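Long-range contacts in Plm1 (Streptomyces sp. HK803, PDB 4HXY), which provides the NADPH-dependent ketoreductase domain of the first module of phoslactomycin biosynthesis, which probably reduces the beta-keto group of the growing polyketide chain: residues A276-T288 with W327-N339; V357-M369 with L383-M395. All coordinates share one frame; numbering follows the deposited sequence.

Interaction 1: residues A276-T288 with W327-N339; sequences AAGVVRDVRIAET and WGAAGQAGYAAGN. With NDP (NADPH dihydro-nicotinamide-adenine-dinucleotide phosphate), chain C.
Gly331 meets the loop 276-288 in two unlike ways: its carbonyl O accepts the one direct hydrogen bond between the segments, from Val283 N (2.9 Å), while the Arg284 guanidinium lies with one face over the Ala330-Gly331 peptide. In this Rossmann-fold ketoreductase, a type II turn from Ala329 to Gln332 leads into helix 333-351, and the loop after strand 270-275 runs past that helix start. Arg284 bends at chi2 and at chi3 (114°), which carries its guanidinium back over the turn. There Asp282 holds it at the edge, OD1 receiving Arg284 NH2 in the guanidinium plane on the syn lone pair (2.7 Å). Glu120 takes Gly331 N and is a long, weak ion partner for Arg284 NE.

Water supplies most of the remaining polar linkage, an illustration of how solvent can take up the amides at the start of a helix. One molecule donates to Val283 O (2.7 Å) and accepts from Ala333 N (3.0 Å), while a second accepts from Gly334 N and may also donate to Val283 O. Apolar contact flanks this seam, Ile285 CG1 meeting Ala333 CB at 3.6 Å. Toward the cofactor, the Tyr335 ring is sandwiched between Val280 CG2, 3.7 Å from its centroid in a CH-pi contact, and Asn339 ND2 on the opposite face. At the ring's edge, Tyr335 OH is hydrogen-bonded to the NADPH ribose hydroxyl O2D at 2.8 Å.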
loop_
_atom_site.group_PDB
_atom_site.type_symbol
_atom_site.label_atom_id
_atom_site.label_comp_id
_atom_site.label_asym_id
_atom_site.label_seq_id
_atom_site.Cartn_x
_atom_site.Cartn_y
_atom_site.Cartn_z
ATOM N N ALA A 276 2.838 12.591 4.002
ATOM C CA ALA A 276 3.859 12.311 2.994
ATOM C C ALA A 276 5.182 11.830 3.592
ATOM O O ALA A 276 6.144 11.605 2.849
ATOM C CB ALA A 276 4.074 13.512 2.120
ATOM N N ALA A 277 5.237 11.621 4.902
ATOM C CA ALA A 277 6.426 11.031 5.532
ATOM C C ALA A 277 6.639 9.604 5.049
ATOM O O ALA A 277 5.706 8.803 4.977
ATOM C CB ALA A 277 6.307 11.049 7.054
ATOM N N GLY A 278 7.890 9.268 4.771
ATOM C CA GLY A 278 8.232 7.953 4.264
ATOM C C GLY A 278 9.658 7.903 3.759
ATOM O O GLY A 278 10.322 8.935 3.597
ATOM N N VAL A 279 10.120 6.684 3.538
ATOM C CA VAL A 279 11.439 6.428 2.975
ATOM C C VAL A 279 11.298 5.354 1.923
ATOM O O VAL A 279 10.330 4.583 1.940
ATOM C CB VAL A 279 12.481 5.964 4.017
ATOM C CG1 VAL A 279 12.629 7.046 5.121
ATOM C CG2 VAL A 279 12.116 4.636 4.625
ATOM N N VAL A 280 12.250 5.305 1.004
ATOM C CA VAL A 280 12.259 4.205 0.016
ATOM C C VAL A 280 13.661 3.657 -0.120
ATOM O O VAL A 280 14.633 4.425 -0.211
ATOM C CB VAL A 280 11.706 4.603 -1.372
ATOM C CG1 VAL A 280 12.561 5.645 -2.053
ATOM C CG2 VAL A 280 11.558 3.370 -2.265
ATOM N N ARG A 281 13.771 2.329 -0.098
ATOM C CA ARG A 281 15.043 1.653 -0.275
ATOM C C ARG A 281 14.883 0.558 -1.322
ATOM O O ARG A 281 13.779 0.099 -1.588
ATOM C CB ARG A 281 15.518 1.045 1.047
ATOM C CG ARG A 281 15.786 2.085 2.148
ATOM C CD ARG A 281 16.967 2.977 1.812
ATOM N NE ARG A 281 17.221 3.951 2.883
ATOM C CZ ARG A 281 16.912 5.247 2.846
ATOM N NH1 ARG A 281 16.356 5.801 1.767
ATOM N NH2 ARG A 281 17.181 6.009 3.905
ATOM N N ASP A 282 16.000 0.184 -1.925
ATOM C CA ASP A 282 16.065 -0.868 -2.947
ATOM C C ASP A 282 16.818 -2.054 -2.342
ATOM O O ASP A 282 18.046 -2.091 -2.358
ATOM C CB ASP A 282 16.791 -0.319 -4.176
ATOM C CG ASP A 282 16.962 -1.345 -5.290
ATOM O OD1 ASP A 282 16.348 -2.426 -5.231
ATOM O OD2 ASP A 282 17.734 -1.056 -6.238
ATOM N N VAL A 283 16.066 -2.989 -1.768
ATOM C CA VAL A 283 16.616 -4.157 -1.085
ATOM C C VAL A 283 15.733 -5.366 -1.399
ATOM O O VAL A 283 14.542 -5.357 -1.091
ATOM C CB VAL A 283 16.663 -3.940 0.451
ATOM C CG1 VAL A 283 17.443 -5.062 1.144
ATOM C CG2 VAL A 283 17.268 -2.568 0.768
ATOM N N ARG A 284 16.317 -6.416 -1.976
ATOM C CA ARG A 284 15.560 -7.638 -2.257
ATOM C C ARG A 284 15.090 -8.289 -0.969
ATOM O O ARG A 284 15.699 -8.109 0.087
ATOM C CB ARG A 284 16.402 -8.639 -3.060
ATOM C CG ARG A 284 16.903 -8.146 -4.437
ATOM C CD ARG A 284 15.821 -7.749 -5.435
ATOM N NE ARG A 284 15.854 -6.307 -5.741
ATOM C CZ ARG A 284 16.002 -5.754 -6.951
ATOM N NH1 ARG A 284 16.103 -6.494 -8.056
ATOM N NH2 ARG A 284 16.033 -4.426 -7.062
ATOM N N ILE A 285 14.023 -9.080 -1.063
ATOM C CA ILE A 285 13.484 -9.790 0.071
ATOM C C ILE A 285 14.568 -10.638 0.725
ATOM O O ILE A 285 14.649 -10.687 1.962
ATOM C CB ILE A 285 12.289 -10.703 -0.349
ATOM C CG1 ILE A 285 11.062 -9.830 -0.636
ATOM C CG2 ILE A 285 11.993 -11.778 0.722
ATOM C CD1 ILE A 285 9.975 -10.534 -1.446
ATOM N N ALA A 286 15.405 -11.259 -0.103
ATOM C CA ALA A 286 16.479 -12.125 0.398
ATOM C C ALA A 286 17.478 -11.394 1.297
ATOM O O ALA A 286 18.128 -12.039 2.126
ATOM C CB ALA A 286 17.223 -12.790 -0.752
ATOM N N GLU A 287 17.615 -10.079 1.103
ATOM C CA GLU A 287 18.539 -9.260 1.861
ATOM C C GLU A 287 17.838 -8.408 2.928
ATOM O O GLU A 287 18.506 -7.646 3.619
ATOM C CB GLU A 287 19.314 -8.324 0.925
ATOM C CG GLU A 287 20.484 -8.973 0.171
ATOM C CD GLU A 287 20.093 -10.107 -0.732
ATOM O OE1 GLU A 287 20.452 -11.268 -0.420
ATOM O OE2 GLU A 287 19.442 -9.849 -1.770
ATOM N N THR A 288 16.521 -8.525 3.044
ATOM C CA THR A 288 15.736 -7.735 4.008
ATOM C C THR A 288 15.443 -8.515 5.288
ATOM O O THR A 288 14.726 -9.509 5.256
ATOM C CB THR A 288 14.389 -7.292 3.404
ATOM O OG1 THR A 288 14.611 -6.547 2.207
ATOM C CG2 THR A 288 13.652 -6.386 4.376
ATOM N N TRP A 327 0.791 -2.761 -7.477
ATOM C CA TRP A 327 1.266 -3.873 -8.292
ATOM C C TRP A 327 2.649 -4.411 -7.999
ATOM O O TRP A 327 2.971 -5.513 -8.463
ATOM C CB TRP A 327 1.109 -3.545 -9.769
ATOM C CG TRP A 327 1.764 -2.295 -10.295
ATOM C CD1 TRP A 327 3.092 -2.035 -10.413
ATOM C CD2 TRP A 327 1.080 -1.176 -10.881
ATOM N NE1 TRP A 327 3.282 -0.802 -10.989
ATOM C CE2 TRP A 327 2.065 -0.263 -11.303
ATOM C CE3 TRP A 327 -0.268 -0.854 -11.068
ATOM C CZ2 TRP A 327 1.742 0.932 -11.940
ATOM C CZ3 TRP A 327 -0.586 0.338 -11.691
ATOM C CH2 TRP A 327 0.417 1.223 -12.109
ATOM N N GLY A 328 3.459 -3.666 -7.246
ATOM C CA GLY A 328 4.783 -4.122 -6.821
ATOM C C GLY A 328 5.902 -3.727 -7.754
ATOM O O GLY A 328 5.689 -3.439 -8.934
ATOM N N ALA A 329 7.127 -3.766 -7.221
ATOM C CA ALA A 329 8.351 -3.572 -8.002
ATOM C C ALA A 329 9.452 -4.343 -7.277
ATOM O O ALA A 329 9.473 -4.400 -6.069
ATOM C CB ALA A 329 8.739 -2.072 -8.144
ATOM N N ALA A 330 10.341 -4.971 -8.028
ATOM C CA ALA A 330 11.498 -5.629 -7.425
ATOM C C ALA A 330 12.281 -4.649 -6.551
ATOM O O ALA A 330 12.460 -3.479 -6.902
ATOM C CB ALA A 330 12.417 -6.224 -8.529
ATOM N N GLY A 331 12.758 -5.144 -5.414
ATOM C CA GLY A 331 13.533 -4.331 -4.487
ATOM C C GLY A 331 12.715 -3.491 -3.534
ATOM O O GLY A 331 13.270 -2.857 -2.634
ATOM N N GLN A 332 11.388 -3.528 -3.689
ATOM C CA GLN A 332 10.495 -2.658 -2.908
ATOM C C GLN A 332 9.568 -3.365 -1.890
ATOM O O GLN A 332 8.521 -2.825 -1.508
ATOM C CB GLN A 332 9.679 -1.810 -3.884
ATOM C CG GLN A 332 10.558 -0.926 -4.717
ATOM C CD GLN A 332 9.858 0.270 -5.284
ATOM O OE1 GLN A 332 8.664 0.237 -5.568
ATOM N NE2 GLN A 332 10.603 1.355 -5.437
ATOM N N ALA A 333 9.959 -4.536 -1.396
ATOM C CA ALA A 333 9.119 -5.274 -0.441
ATOM C C ALA A 333 8.556 -4.419 0.711
ATOM O O ALA A 333 7.345 -4.417 0.940
ATOM C CB ALA A 333 9.877 -6.485 0.122
ATOM N N GLY A 334 9.423 -3.700 1.425
ATOM C CA GLY A 334 8.994 -2.880 2.550
ATOM C C GLY A 334 8.218 -1.648 2.126
ATOM O O GLY A 334 7.264 -1.242 2.785
ATOM N N TYR A 335 8.639 -1.048 1.016
ATOM C CA TYR A 335 7.969 0.137 0.486
ATOM C C TYR A 335 6.557 -0.263 0.044
ATOM O O TYR A 335 5.558 0.365 0.395
ATOM C CB TYR A 335 8.760 0.686 -0.672
ATOM C CG TYR A 335 8.278 2.004 -1.212
ATOM C CD1 TYR A 335 8.166 3.114 -0.399
ATOM C CD2 TYR A 335 7.974 2.136 -2.556
ATOM C CE1 TYR A 335 7.745 4.341 -0.901
ATOM C CE2 TYR A 335 7.541 3.332 -3.069
ATOM C CZ TYR A 335 7.445 4.441 -2.238
ATOM O OH TYR A 335 7.032 5.623 -2.771
ATOM N N ALA A 336 6.479 -1.347 -0.708
ATOM C CA ALA A 336 5.190 -1.860 -1.188
ATOM C C ALA A 336 4.272 -2.220 -0.022
ATOM O O ALA A 336 3.087 -1.919 -0.029
ATOM C CB ALA A 336 5.407 -3.105 -2.108
ATOM N N ALA A 337 4.822 -2.886 0.985
ATOM C CA ALA A 337 4.020 -3.301 2.127
ATOM C C ALA A 337 3.417 -2.083 2.821
ATOM O O ALA A 337 2.225 -2.047 3.128
ATOM C CB ALA A 337 4.867 -4.104 3.099
ATOM N N GLY A 338 4.237 -1.074 3.044
ATOM C CA GLY A 338 3.785 0.121 3.749
ATOM C C GLY A 338 2.704 0.842 2.989
ATOM O O GLY A 338 1.740 1.337 3.574
ATOM N N ASN A 339 2.861 0.919 1.674
ATOM C CA ASN A 339 1.874 1.595 0.856
ATOM C C ASN A 339 0.551 0.839 0.826
ATOM O O ASN A 339 -0.515 1.448 0.888
ATOM C CB ASN A 339 2.443 1.878 -0.534
ATOM C CG ASN A 339 3.428 3.029 -0.530
ATOM O OD1 ASN A 339 3.055 4.152 -0.225
ATOM N ND2 ASN A 339 4.688 2.759 -0.879
HETATM P PA NDP C . 11.168 12.875 0.251
HETATM O O1A NDP C . 11.600 14.130 -0.431
HETATM O O2A NDP C . 12.223 11.942 0.764
HETATM O O5B NDP C . 10.198 13.249 1.463
HETATM C C5B NDP C . 9.988 12.331 2.516
HETATM C C4B NDP C . 9.812 13.111 3.787
HETATM O O4B NDP C . 9.543 12.237 4.864
HETATM C C3B NDP C . 11.048 13.880 4.187
HETATM O O3B NDP C . 10.640 15.229 4.488
HETATM C C2B NDP C . 11.564 13.188 5.429
HETATM O O2B NDP C . 12.202 14.204 6.175
HETATM C C1B NDP C . 10.252 12.667 6.007
HETATM N N9A NDP C . 10.354 11.600 6.995
HETATM C C8A NDP C . 10.931 10.357 6.854
HETATM N N7A NDP C . 10.824 9.690 8.024
HETATM C C5A NDP C . 10.154 10.491 8.914
HETATM C C6A NDP C . 9.753 10.335 10.231
HETATM N N6A NDP C . 9.969 9.242 10.956
HETATM N N1A NDP C . 9.095 11.388 10.841
HETATM C C2A NDP C . 8.810 12.555 10.143
HETATM N N3A NDP C . 9.206 12.726 8.842
HETATM C C4A NDP C . 9.861 11.690 8.251
HETATM O O3 NDP C . 10.219 11.996 -0.707
HETATM P PN NDP C . 9.055 12.490 -1.662
HETATM O O1N NDP C . 9.392 12.004 -3.019
HETATM O O2N NDP C . 8.690 13.909 -1.485
HETATM O O5D NDP C . 7.836 11.538 -1.256
HETATM C C5D NDP C . 6.990 11.839 -0.177
HETATM C C4D NDP C . 5.920 10.763 -0.096
HETATM O O4D NDP C . 5.336 10.544 -1.369
HETATM C C3D NDP C . 6.484 9.432 0.345
HETATM O O3D NDP C . 5.667 8.892 1.339
HETATM C C2D NDP C . 6.434 8.557 -0.891
HETATM O O2D NDP C . 6.286 7.184 -0.596
HETATM C C1D NDP C . 5.278 9.163 -1.660
HETATM N N1N NDP C . 5.423 8.974 -3.110
HETATM C C2N NDP C . 6.367 9.665 -3.815
HETATM C C3N NDP C . 6.637 9.393 -5.157
HETATM C C7N NDP C . 7.605 10.194 -5.937
HETATM O O7N NDP C . 7.613 9.966 -7.295
HETATM N N7N NDP C . 8.469 11.058 -5.426
HETATM C C4N NDP C . 5.646 8.551 -5.916
HETATM C C5N NDP C . 4.646 7.854 -5.055
HETATM C C6N NDP C . 4.558 8.105 -3.705
HETATM P P2B NDP C . 13.187 13.908 7.401
HETATM O O1X NDP C . 13.753 15.262 7.761
HETATM O O2X NDP C . 14.290 12.924 6.987
HETATM O O3X NDP C . 12.444 13.292 8.514
HETATM O O HOH W 1 11.848 -1.707 -0.017
HETATM O O HOH W 2 13.363 1.003 -4.356
HETATM O O HOH W 3 12.186 -6.360 -2.055
HETATM O O HOH W 4 12.525 -4.208 1.134
#

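Interaction 2: residues V357-M369 with L383-M395; sequences VSVAWGPWAGGGM and LTPLLVPAALQAM. With NDP (NADPH dihydro-nicotinamide-adenine-dinucleotide phosphate), chain C.
Trp364 and Leu386 form a single parallel backbone bridge, Leu386 N donating to Pro363 O and Ala365 N to Leu386 O, each at 2.8 Å and nearly straight. Strand 357-361 and helix 388-395 run roughly antiparallel, their axes 11.1 Å apart at closest approach. The bridge fastens the loop leaving this Rossmann-fold strand, part of the NADPH pocket, to the extended lead-in of the helix; a water donating to both Pro363 O and Thr384 O reinforces it.

Two tryptophans fill the space between strand end and helix. In Trp364, CG lies anti to the carbonyl carbon (chi1 -75°), which swings the indole toward the helix. Ala391 CB stands over its six-membered ring in a CH-pi contact, 3.4 Å from the centroid and only 7° off the normal. Leu392 CD2 comes to the same indole at its edge. Met395 N lies at the edge of Trp361, in the ring plane. Trp361 CH2 is also 3.3 Å from Ala391 O, and the Leu386 side chain crosses that of Trp361 at about a right angle, CD1 against CE3. The two indoles also meet, NE1 of Trp364 standing 3.2 Å above the Trp361 plane, with Val359 CG1 on the opposite face.

The pairing exemplifies how a clamped loop can present its backbone to a cofactor: Trp364 N donates to the NADPH carboxamide oxygen O7N at 2.8 Å.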
loop_
_atom_site.group_PDB
_atom_site.type_symbol
_atom_site.label_atom_id
_atom_site.label_comp_id
_atom_site.label_asym_id
_atom_site.label_seq_id
_atom_site.Cartn_x
_atom_site.Cartn_y
_atom_site.Cartn_z
ATOM N N VAL A 357 -8.638 9.565 2.242
ATOM C CA VAL A 357 -8.270 9.082 0.926
ATOM C C VAL A 357 -6.793 8.722 0.888
ATOM O O VAL A 357 -5.963 9.437 1.453
ATOM C CB VAL A 357 -8.600 10.074 -0.181
ATOM C CG1 VAL A 357 -7.850 11.439 -0.002
ATOM C CG2 VAL A 357 -8.358 9.406 -1.591
ATOM N N SER A 358 -6.493 7.611 0.215
ATOM C CA SER A 358 -5.121 7.217 -0.057
ATOM C C SER A 358 -4.919 7.262 -1.548
ATOM O O SER A 358 -5.590 6.532 -2.286
ATOM C CB SER A 358 -4.851 5.816 0.461
ATOM O OG SER A 358 -3.485 5.454 0.279
ATOM N N VAL A 359 -4.021 8.115 -2.017
ATOM C CA VAL A 359 -3.764 8.188 -3.460
ATOM C C VAL A 359 -2.493 7.404 -3.734
ATOM O O VAL A 359 -1.435 7.747 -3.199
ATOM C CB VAL A 359 -3.579 9.637 -3.960
ATOM C CG1 VAL A 359 -3.310 9.666 -5.454
ATOM C CG2 VAL A 359 -4.825 10.490 -3.671
ATOM N N ALA A 360 -2.609 6.374 -4.578
ATOM C CA ALA A 360 -1.458 5.547 -4.963
ATOM C C ALA A 360 -0.827 6.194 -6.195
ATOM O O ALA A 360 -1.240 5.974 -7.326
ATOM C CB ALA A 360 -1.901 4.128 -5.215
ATOM N N TRP A 361 0.150 7.052 -5.950
ATOM C CA TRP A 361 0.827 7.775 -7.002
ATOM C C TRP A 361 1.855 6.946 -7.802
ATOM O O TRP A 361 2.668 6.183 -7.241
ATOM C CB TRP A 361 1.612 8.917 -6.387
ATOM C CG TRP A 361 0.797 9.912 -5.645
ATOM C CD1 TRP A 361 0.782 10.122 -4.299
ATOM C CD2 TRP A 361 -0.028 10.918 -6.218
ATOM N NE1 TRP A 361 -0.045 11.164 -3.998
ATOM C CE2 TRP A 361 -0.554 11.673 -5.162
ATOM C CE3 TRP A 361 -0.403 11.218 -7.512
ATOM C CZ2 TRP A 361 -1.437 12.734 -5.373
ATOM C CZ3 TRP A 361 -1.249 12.278 -7.734
ATOM C CH2 TRP A 361 -1.776 13.018 -6.665
ATOM N N GLY A 362 1.850 7.166 -9.108
ATOM C CA GLY A 362 3.053 6.949 -9.900
ATOM C C GLY A 362 4.124 7.976 -9.602
ATOM O O GLY A 362 3.954 8.853 -8.757
ATOM N N PRO A 363 5.255 7.887 -10.310
ATOM C CA PRO A 363 6.350 8.791 -10.065
ATOM C C PRO A 363 5.940 10.218 -10.368
ATOM O O PRO A 363 5.132 10.461 -11.276
ATOM C CB PRO A 363 7.437 8.307 -11.028
ATOM C CG PRO A 363 6.705 7.534 -12.080
ATOM C CD PRO A 363 5.560 6.906 -11.367
ATOM N N TRP A 364 6.474 11.148 -9.582
ATOM C CA TRP A 364 6.337 12.579 -9.846
ATOM C C TRP A 364 7.626 13.159 -10.390
ATOM O O TRP A 364 8.721 12.753 -10.008
ATOM C CB TRP A 364 6.107 13.327 -8.541
ATOM C CG TRP A 364 4.742 13.218 -7.905
ATOM C CD1 TRP A 364 3.994 12.082 -7.691
ATOM C CD2 TRP A 364 4.024 14.292 -7.297
ATOM N NE1 TRP A 364 2.839 12.404 -7.011
ATOM C CE2 TRP A 364 2.838 13.752 -6.747
ATOM C CE3 TRP A 364 4.257 15.661 -7.181
ATOM C CZ2 TRP A 364 1.891 14.540 -6.104
ATOM C CZ3 TRP A 364 3.318 16.446 -6.506
ATOM C CH2 TRP A 364 2.148 15.878 -5.982
ATOM N N ALA A 365 7.486 14.151 -11.248
ATOM C CA ALA A 365 8.613 14.987 -11.667
ATOM C C ALA A 365 8.919 15.969 -10.542
ATOM O O ALA A 365 8.118 16.135 -9.622
ATOM C CB ALA A 365 8.225 15.752 -12.936
ATOM N N GLY A 366 10.073 16.628 -10.614
ATOM C CA GLY A 366 10.311 17.845 -9.800
ATOM C C GLY A 366 10.948 17.702 -8.429
ATOM O O GLY A 366 10.842 18.618 -7.582
ATOM N N GLY A 367 11.602 16.570 -8.187
ATOM C CA GLY A 367 12.377 16.376 -6.951
ATOM C C GLY A 367 11.711 15.457 -5.950
ATOM O O GLY A 367 10.543 15.098 -6.098
ATOM N N GLY A 368 12.473 15.080 -4.929
ATOM C CA GLY A 368 12.004 14.169 -3.896
ATOM C C GLY A 368 12.821 12.889 -3.937
ATOM O O GLY A 368 14.057 12.928 -4.002
ATOM N N MET A 369 12.121 11.754 -3.905
ATOM C CA MET A 369 12.763 10.440 -3.862
ATOM C C MET A 369 13.510 10.094 -5.138
ATOM O O MET A 369 14.525 9.386 -5.093
ATOM C CB MET A 369 11.719 9.350 -3.616
ATOM C CG MET A 369 11.272 9.285 -2.207
ATOM S SD MET A 369 9.923 8.119 -1.989
ATOM C CE MET A 369 9.868 8.082 -0.186
ATOM N N LEU A 383 6.681 4.269 -17.374
ATOM C CA LEU A 383 6.191 5.167 -16.341
ATOM C C LEU A 383 6.835 6.518 -16.589
ATOM O O LEU A 383 8.067 6.645 -16.619
ATOM C CB LEU A 383 6.492 4.627 -14.944
ATOM C CG LEU A 383 5.810 3.296 -14.629
ATOM C CD1 LEU A 383 6.417 2.690 -13.356
ATOM C CD2 LEU A 383 4.307 3.449 -14.467
ATOM N N THR A 384 6.006 7.509 -16.876
ATOM C CA THR A 384 6.482 8.859 -17.088
ATOM C C THR A 384 6.167 9.644 -15.820
ATOM O O THR A 384 5.039 9.611 -15.341
ATOM C CB THR A 384 5.808 9.495 -18.302
ATOM O OG1 THR A 384 6.065 8.681 -19.461
ATOM C CG2 THR A 384 6.322 10.923 -18.542
ATOM N N PRO A 385 7.156 10.347 -15.277
ATOM C CA PRO A 385 6.843 11.168 -14.097
ATOM C C PRO A 385 5.735 12.184 -14.362
ATOM O O PRO A 385 5.728 12.835 -15.417
ATOM C CB PRO A 385 8.179 11.840 -13.772
ATOM C CG PRO A 385 9.195 10.863 -14.263
ATOM C CD PRO A 385 8.603 10.316 -15.545
ATOM N N LEU A 386 4.803 12.309 -13.405
ATOM C CA LEU A 386 3.695 13.261 -13.527
ATOM C C LEU A 386 4.274 14.645 -13.362
ATOM O O LEU A 386 5.079 14.863 -12.465
ATOM C CB LEU A 386 2.686 13.048 -12.406
ATOM C CG LEU A 386 1.883 11.759 -12.456
ATOM C CD1 LEU A 386 1.242 11.459 -11.071
ATOM C CD2 LEU A 386 0.845 11.839 -13.576
ATOM N N LEU A 387 3.853 15.580 -14.199
ATOM C CA LEU A 387 4.228 16.977 -13.985
ATOM C C LEU A 387 3.513 17.510 -12.742
ATOM O O LEU A 387 2.404 17.093 -12.418
ATOM C CB LEU A 387 3.918 17.803 -15.233
ATOM C CG LEU A 387 4.551 17.267 -16.520
ATOM C CD1 LEU A 387 4.341 18.270 -17.645
ATOM C CD2 LEU A 387 6.016 16.969 -16.295
ATOM N N VAL A 388 4.180 18.391 -12.010
ATOM C CA VAL A 388 3.666 18.845 -10.733
ATOM C C VAL A 388 2.264 19.477 -10.819
ATOM O O VAL A 388 1.405 19.166 -10.005
ATOM C CB VAL A 388 4.684 19.744 -10.004
ATOM C CG1 VAL A 388 4.023 20.339 -8.780
ATOM C CG2 VAL A 388 5.934 18.927 -9.622
ATOM N N PRO A 389 2.005 20.340 -11.825
ATOM C CA PRO A 389 0.641 20.864 -11.897
ATOM C C PRO A 389 -0.427 19.778 -12.073
ATOM O O PRO A 389 -1.509 19.839 -11.458
ATOM C CB PRO A 389 0.682 21.777 -13.135
ATOM C CG PRO A 389 2.160 22.128 -13.299
ATOM C CD PRO A 389 2.878 20.894 -12.879
ATOM N N ALA A 390 -0.123 18.794 -12.915
ATOM C CA ALA A 390 -1.046 17.692 -13.173
ATOM C C ALA A 390 -1.263 16.865 -11.911
ATOM O O ALA A 390 -2.388 16.430 -11.621
ATOM C CB ALA A 390 -0.522 16.811 -14.292
ATOM N N ALA A 391 -0.187 16.609 -11.171
ATOM C CA ALA A 391 -0.286 15.813 -9.960
ATOM C C ALA A 391 -1.125 16.516 -8.897
ATOM O O ALA A 391 -1.981 15.922 -8.240
ATOM C CB ALA A 391 1.104 15.502 -9.419
ATOM N N LEU A 392 -0.867 17.808 -8.722
ATOM C CA LEU A 392 -1.598 18.571 -7.722
ATOM C C LEU A 392 -3.083 18.685 -8.079
ATOM O O LEU A 392 -3.951 18.683 -7.183
ATOM C CB LEU A 392 -0.947 19.951 -7.533
ATOM C CG LEU A 392 0.388 19.935 -6.786
ATOM C CD1 LEU A 392 1.080 21.310 -6.887
ATOM C CD2 LEU A 392 0.228 19.513 -5.327
ATOM N N GLN A 393 -3.397 18.810 -9.364
ATOM C CA GLN A 393 -4.791 18.848 -9.783
ATOM C C GLN A 393 -5.454 17.511 -9.480
ATOM O O GLN A 393 -6.562 17.468 -8.940
ATOM C CB GLN A 393 -4.934 19.186 -11.260
ATOM C CG GLN A 393 -6.374 19.149 -11.742
ATOM C CD GLN A 393 -7.213 20.267 -11.173
ATOM O OE1 GLN A 393 -7.082 21.425 -11.581
ATOM N NE2 GLN A 393 -8.095 19.930 -10.232
ATOM N N ALA A 394 -4.755 16.414 -9.764
ATOM C CA ALA A 394 -5.309 15.097 -9.463
ATOM C C ALA A 394 -5.485 14.895 -7.969
ATOM O O ALA A 394 -6.438 14.261 -7.537
ATOM C CB ALA A 394 -4.420 13.986 -10.073
ATOM N N MET A 395 -4.569 15.450 -7.169
ATOM C CA MET A 395 -4.717 15.414 -5.714
ATOM C C MET A 395 -6.024 16.069 -5.258
ATOM O O MET A 395 -6.761 15.494 -4.473
ATOM C CB MET A 395 -3.530 16.081 -5.029
ATOM C CG MET A 395 -3.635 16.046 -3.512
ATOM S SD MET A 395 -2.373 17.066 -2.730
ATOM C CE MET A 395 -3.012 18.701 -3.123
HETATM P PA NDP C . 11.168 12.875 0.251
HETATM O O1A NDP C . 11.600 14.130 -0.431
HETATM O O2A NDP C . 12.223 11.942 0.764
HETATM O O5B NDP C . 10.198 13.249 1.463
HETATM C C5B NDP C . 9.988 12.331 2.516
HETATM C C4B NDP C . 9.812 13.111 3.787
HETATM O O4B NDP C . 9.543 12.237 4.864
HETATM C C3B NDP C . 11.048 13.880 4.187
HETATM O O3B NDP C . 10.640 15.229 4.488
HETATM C C2B NDP C . 11.564 13.188 5.429
HETATM O O2B NDP C . 12.202 14.204 6.175
HETATM C C1B NDP C . 10.252 12.667 6.007
HETATM N N9A NDP C . 10.354 11.600 6.995
HETATM C C8A NDP C . 10.931 10.357 6.854
HETATM N N7A NDP C . 10.824 9.690 8.024
HETATM C C5A NDP C . 10.154 10.491 8.914
HETATM C C6A NDP C . 9.753 10.335 10.231
HETATM N N6A NDP C . 9.969 9.242 10.956
HETATM N N1A NDP C . 9.095 11.388 10.841
HETATM C C2A NDP C . 8.810 12.555 10.143
HETATM N N3A NDP C . 9.206 12.726 8.842
HETATM C C4A NDP C . 9.861 11.690 8.251
HETATM O O3 NDP C . 10.219 11.996 -0.707
HETATM P PN NDP C . 9.055 12.490 -1.662
HETATM O O1N NDP C . 9.392 12.004 -3.019
HETATM O O2N NDP C . 8.690 13.909 -1.485
HETATM O O5D NDP C . 7.836 11.538 -1.256
HETATM C C5D NDP C . 6.990 11.839 -0.177
HETATM C C4D NDP C . 5.920 10.763 -0.096
HETATM O O4D NDP C . 5.336 10.544 -1.369
HETATM C C3D NDP C . 6.484 9.432 0.345
HETATM O O3D NDP C . 5.667 8.892 1.339
HETATM C C2D NDP C . 6.434 8.557 -0.891
HETATM O O2D NDP C . 6.286 7.184 -0.596
HETATM C C1D NDP C . 5.278 9.163 -1.660
HETATM N N1N NDP C . 5.423 8.974 -3.110
HETATM C C2N NDP C . 6.367 9.665 -3.815
HETATM C C3N NDP C . 6.637 9.393 -5.157
HETATM C C7N NDP C . 7.605 10.194 -5.937
HETATM O O7N NDP C . 7.613 9.966 -7.295
HETATM N N7N NDP C . 8.469 11.058 -5.426
HETATM C C4N NDP C . 5.646 8.551 -5.916
HETATM C C5N NDP C . 4.646 7.854 -5.055
HETATM C C6N NDP C . 4.558 8.105 -3.705
HETATM P P2B NDP C . 13.187 13.908 7.401
HETATM O O1X NDP C . 13.753 15.262 7.761
HETATM O O2X NDP C . 14.290 12.924 6.987
HETATM O O3X NDP C . 12.444 13.292 8.514
HETATM O O HOH W 5 3.604 8.660 -13.176
#

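Overall arrangement
From the N terminus, the chain first meets interaction 1, whose segments are separated by helix 290-310 and strand 316-322. Helix 333-351 then leads to strand 357-361, and interaction 2 closes a shorter loop built round helix 372-380. The two contacts are therefore in series, neither nested nor crossing, with centres about 18 Å apart. Interaction 1 ties the loop after strand 270-275 to the start of helix 333-351; interaction 2 ties the loop after strand 357-361 to the lead-in and first turns of helix 388-400. They converge in space: Met369 SD lies 3.6 Å from Val280 CG1. Both border NADPH, interaction 1 at its riboses and interaction 2 at its carboxamide and diphosphate.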